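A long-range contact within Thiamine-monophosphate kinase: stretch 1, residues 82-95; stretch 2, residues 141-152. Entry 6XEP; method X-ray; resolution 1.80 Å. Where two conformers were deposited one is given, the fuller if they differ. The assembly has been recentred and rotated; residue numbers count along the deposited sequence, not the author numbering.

Stretch 1 (82-95) DLAAMGARPAWCTL
Stretch 2 (141-152) AMGQVGRGQALR

How do the two backbones lie against each other? Stretch 1 leaves a helix, turns at Gly87 and runs on as a strand from Arg89 to Leu95; the strand that includes Ala141 to Gln144 lies antiparallel to it, the axes at 139° and 4.3 Å apart at closest approach. Arg89 pairs with Gln144, Pro90 with Gly143, Trp92 with Met142 and Cys93 with Ala141. The register slips by one between Pro90 and Trp92, a beta bulge that accommodates Ala91 (phi/psi -127/-65) as the extra residue.

Which donors and acceptors close the ladder? Arg89 and Gln144 exchange two bonds, Arg89 N to Gln144 O and Gln144 N to Arg89 O, both 2.9 Å. At the bulge Met142 O accepts twice, from Ala91 N at 2.9 Å and from Trp92 N at 3.2 Å, while Met142 N returns a bond to Trp92 O at 2.8 Å. Pro90 has no amide hydrogen, but its position in a non-hydrogen-bonded pair asks for no donor toward Gly143. Water 3 links the strands further, donating to Arg89 O (2.8 Å from its O) and accepting from Gln144 NE2 (3.0 Å from its O); Gln144 OE1 is satisfied elsewhere in the structure.

How is the helix end tied to the second stretch? Gly87, at phi/psi 65/29, closes a Schellman motif: Ala88 N bonds Leu83 O at 3.1 Å and Gly87 N bonds Ala84 O at 2.8 Å. Met86 O instead accepts across the contact from Leu151 N at 2.9 Å, beyond the type II turn Gly146 to Gln149, which is closed by Gln149 N to Gly146 O at 3.0 Å. Water 1 donates to Gly87 O and Gln149 O, its O 2.8 Å from each. An ideal CB on Gly87 would sit 3.1 Å from Leu151 CG, so the tight approach, like the positive phi, suits glycine.

Which side chains meet? Trp92 (chi1 -40°, chi2 -67°) and Met142 (m, chi2 133°, chi3 m) share a sheet face with Arg89 and Gln144 (m, t, chi3 96°); Trp92 CE3 lies 3.9 Å from Met142 CB, an oblique apolar contact. On the other face Leu83 (m, t) brings CD1 to 3.9 Å from Ala141 CB, and Cys93 (p) places CB 4.3 Å from the same Ala141 CB. Nearer the helix end, Ala88 CB meets Val145 CG1 (chi1 m) at 3.6 Å. Gly143 leaves room here: an ideal CB would be 3.1 Å from Ala88 CB and 3.3 Å from Leu83 CD2.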

# COMPACT_ATOMS: atom_id res chain seq x y z
N ASP A 82 6.12 -6.19 -11.58
CA ASP A 82 7.22 -5.44 -10.97
C ASP A 82 8.16 -6.37 -10.21
O ASP A 82 9.38 -6.27 -10.33
CB ASP A 82 6.66 -4.39 -9.99
CG ASP A 82 5.80 -3.31 -10.65
OD1 ASP A 82 5.79 -3.18 -11.89
OD2 ASP A 82 5.13 -2.59 -9.88
N LEU A 83 7.58 -7.27 -9.41
CA LEU A 83 8.40 -8.21 -8.65
C LEU A 83 9.14 -9.15 -9.58
O LEU A 83 10.29 -9.52 -9.32
CB LEU A 83 7.54 -9.02 -7.68
CG LEU A 83 7.00 -8.24 -6.49
CD1 LEU A 83 6.20 -9.16 -5.59
CD2 LEU A 83 8.15 -7.61 -5.71
N ALA A 84 8.50 -9.57 -10.68
CA ALA A 84 9.15 -10.48 -11.63
C ALA A 84 10.43 -9.89 -12.19
O ALA A 84 11.45 -10.58 -12.32
CB ALA A 84 8.18 -10.81 -12.76
N ALA A 85 10.39 -8.60 -12.55
CA ALA A 85 11.53 -7.96 -13.17
C ALA A 85 12.69 -7.83 -12.21
O ALA A 85 13.81 -7.56 -12.64
CB ALA A 85 11.13 -6.57 -13.71
N MET A 86 12.44 -7.99 -10.91
CA MET A 86 13.51 -8.03 -9.93
C MET A 86 13.91 -9.44 -9.55
O MET A 86 14.82 -9.62 -8.75
CB MET A 86 13.08 -7.25 -8.69
CG MET A 86 12.91 -5.79 -9.02
SD MET A 86 12.62 -4.85 -7.53
CE MET A 86 10.94 -5.28 -7.18
N GLY A 87 13.27 -10.45 -10.15
CA GLY A 87 13.57 -11.83 -9.79
C GLY A 87 13.20 -12.15 -8.36
O GLY A 87 13.84 -13.02 -7.74
N ALA A 88 12.21 -11.47 -7.82
CA ALA A 88 11.81 -11.66 -6.44
C ALA A 88 10.71 -12.70 -6.36
O ALA A 88 9.87 -12.80 -7.25
CB ALA A 88 11.33 -10.35 -5.82
N ARG A 89 10.73 -13.47 -5.27
CA ARG A 89 9.69 -14.45 -4.99
C ARG A 89 8.55 -13.77 -4.24
O ARG A 89 8.74 -13.37 -3.09
CB ARG A 89 10.27 -15.59 -4.16
CG ARG A 89 9.28 -16.72 -3.86
CD ARG A 89 9.99 -17.91 -3.25
NE ARG A 89 11.09 -18.36 -4.10
CZ ARG A 89 10.96 -19.19 -5.14
NH1 ARG A 89 9.77 -19.70 -5.46
NH2 ARG A 89 12.03 -19.53 -5.85
N PRO A 90 7.35 -13.65 -4.83
CA PRO A 90 6.23 -13.03 -4.11
C PRO A 90 5.90 -13.77 -2.82
O PRO A 90 5.98 -14.99 -2.74
CB PRO A 90 5.06 -13.12 -5.11
CG PRO A 90 5.69 -13.30 -6.44
CD PRO A 90 6.96 -14.06 -6.20
N ALA A 91 5.54 -12.99 -1.80
CA ALA A 91 5.25 -13.52 -0.47
C ALA A 91 3.88 -13.04 0.00
O ALA A 91 2.97 -13.86 0.18
CB ALA A 91 6.34 -13.09 0.52
N TRP A 92 3.74 -11.74 0.21
CA TRP A 92 2.55 -11.18 0.85
C TRP A 92 2.11 -9.92 0.11
O TRP A 92 2.90 -9.27 -0.59
CB TRP A 92 2.81 -10.84 2.32
CG TRP A 92 3.64 -11.83 3.06
CD1 TRP A 92 3.30 -13.11 3.38
CD2 TRP A 92 4.94 -11.62 3.64
NE1 TRP A 92 4.30 -13.72 4.10
CE2 TRP A 92 5.33 -12.83 4.26
CE3 TRP A 92 5.82 -10.53 3.67
CZ2 TRP A 92 6.55 -12.98 4.92
CZ3 TRP A 92 7.04 -10.68 4.33
CH2 TRP A 92 7.40 -11.90 4.93
N CYS A 93 0.84 -9.55 0.28
CA CYS A 93 0.40 -8.27 -0.26
C CYS A 93 -0.70 -7.67 0.59
O CYS A 93 -1.36 -8.35 1.39
CB CYS A 93 -0.05 -8.40 -1.72
SG CYS A 93 -1.44 -9.46 -1.96
N THR A 94 -0.90 -6.36 0.41
CA THR A 94 -2.03 -5.66 1.01
C THR A 94 -2.86 -5.05 -0.10
O THR A 94 -2.39 -4.83 -1.22
CB THR A 94 -1.59 -4.54 1.96
OG1 THR A 94 -0.80 -3.60 1.25
CG2 THR A 94 -0.80 -5.12 3.16
N LEU A 95 -4.12 -4.79 0.21
CA LEU A 95 -5.06 -4.25 -0.76
C LEU A 95 -5.83 -3.13 -0.09
O LEU A 95 -6.48 -3.38 0.93
CB LEU A 95 -6.01 -5.34 -1.24
CG LEU A 95 -7.20 -4.94 -2.09
CD1 LEU A 95 -6.74 -4.42 -3.44
CD2 LEU A 95 -8.07 -6.16 -2.23
N ALA A 141 2.86 -5.08 -2.76
CA ALA A 141 3.29 -6.47 -2.82
C ALA A 141 4.71 -6.60 -2.29
O ALA A 141 5.59 -5.80 -2.62
CB ALA A 141 3.20 -7.02 -4.23
N MET A 142 4.93 -7.60 -1.45
CA MET A 142 6.21 -7.86 -0.82
C MET A 142 6.77 -9.17 -1.35
O MET A 142 6.08 -10.19 -1.30
CB MET A 142 6.08 -7.94 0.71
CG MET A 142 5.91 -6.61 1.42
SD MET A 142 4.56 -6.66 2.62
CE MET A 142 3.20 -6.77 1.48
N GLY A 143 8.01 -9.13 -1.86
CA GLY A 143 8.68 -10.31 -2.34
C GLY A 143 10.01 -10.47 -1.61
O GLY A 143 10.45 -9.57 -0.89
N GLN A 144 10.66 -11.62 -1.80
CA GLN A 144 11.92 -11.88 -1.13
C GLN A 144 12.97 -12.32 -2.13
O GLN A 144 12.64 -12.96 -3.14
CB GLN A 144 11.72 -12.94 -0.03
CG GLN A 144 10.73 -12.45 1.01
CD GLN A 144 10.57 -13.39 2.17
OE1 GLN A 144 11.21 -13.23 3.22
NE2 GLN A 144 9.68 -14.37 2.01
N VAL A 145 14.22 -11.96 -1.86
CA VAL A 145 15.35 -12.32 -2.73
C VAL A 145 16.53 -12.75 -1.87
O VAL A 145 16.80 -12.15 -0.82
CB VAL A 145 15.78 -11.15 -3.64
CG1 VAL A 145 14.73 -10.84 -4.65
CG2 VAL A 145 16.12 -9.91 -2.81
N GLY A 146 17.23 -13.79 -2.32
CA GLY A 146 18.48 -14.15 -1.67
C GLY A 146 19.52 -13.08 -1.89
O GLY A 146 19.38 -12.20 -2.74
N ARG A 147 20.60 -13.14 -1.10
CA ARG A 147 21.64 -12.13 -1.19
C ARG A 147 22.23 -12.08 -2.59
O ARG A 147 22.65 -13.10 -3.14
CB ARG A 147 22.75 -12.41 -0.16
N GLY A 148 22.22 -10.88 -3.19
CA GLY A 148 22.78 -10.66 -4.51
C GLY A 148 22.00 -11.27 -5.65
O GLY A 148 22.47 -11.23 -6.79
N GLN A 149 20.83 -11.83 -5.38
CA GLN A 149 20.04 -12.53 -6.38
C GLN A 149 19.08 -11.63 -7.14
O GLN A 149 18.50 -12.09 -8.13
CB GLN A 149 19.24 -13.66 -5.73
CG GLN A 149 20.09 -14.82 -5.21
CD GLN A 149 20.75 -15.57 -6.35
OE1 GLN A 149 21.95 -15.41 -6.60
NE2 GLN A 149 19.96 -16.39 -7.06
N ALA A 150 18.87 -10.40 -6.69
CA ALA A 150 17.93 -9.52 -7.37
C ALA A 150 18.41 -9.19 -8.77
O ALA A 150 19.61 -8.98 -9.00
CB ALA A 150 17.73 -8.22 -6.58
N LEU A 151 17.49 -9.17 -9.72
CA LEU A 151 17.79 -8.66 -11.05
C LEU A 151 17.76 -7.14 -11.02
O LEU A 151 16.97 -6.52 -10.30
CB LEU A 151 16.78 -9.16 -12.08
CG LEU A 151 16.68 -10.68 -12.24
CD1 LEU A 151 15.44 -11.00 -13.04
CD2 LEU A 151 17.93 -11.16 -12.93
N ARG A 152 18.59 -6.55 -11.87
CA ARG A 152 18.80 -5.11 -11.88
C ARG A 152 18.74 -4.59 -13.31
O ARG A 152 18.87 -5.36 -14.27
CB ARG A 152 20.15 -4.73 -11.25
CG ARG A 152 20.25 -5.05 -9.76
CD ARG A 152 21.64 -4.73 -9.26
NE ARG A 152 21.98 -3.32 -9.46
CZ ARG A 152 21.74 -2.34 -8.58
NH1 ARG A 152 21.14 -2.61 -7.43
NH2 ARG A 152 22.09 -1.09 -8.85
O HOH W 1 16.39 -13.89 -8.58
O HOH W 2 13.87 -14.88 -5.58
O HOH W 3 9.10 -15.09 -0.87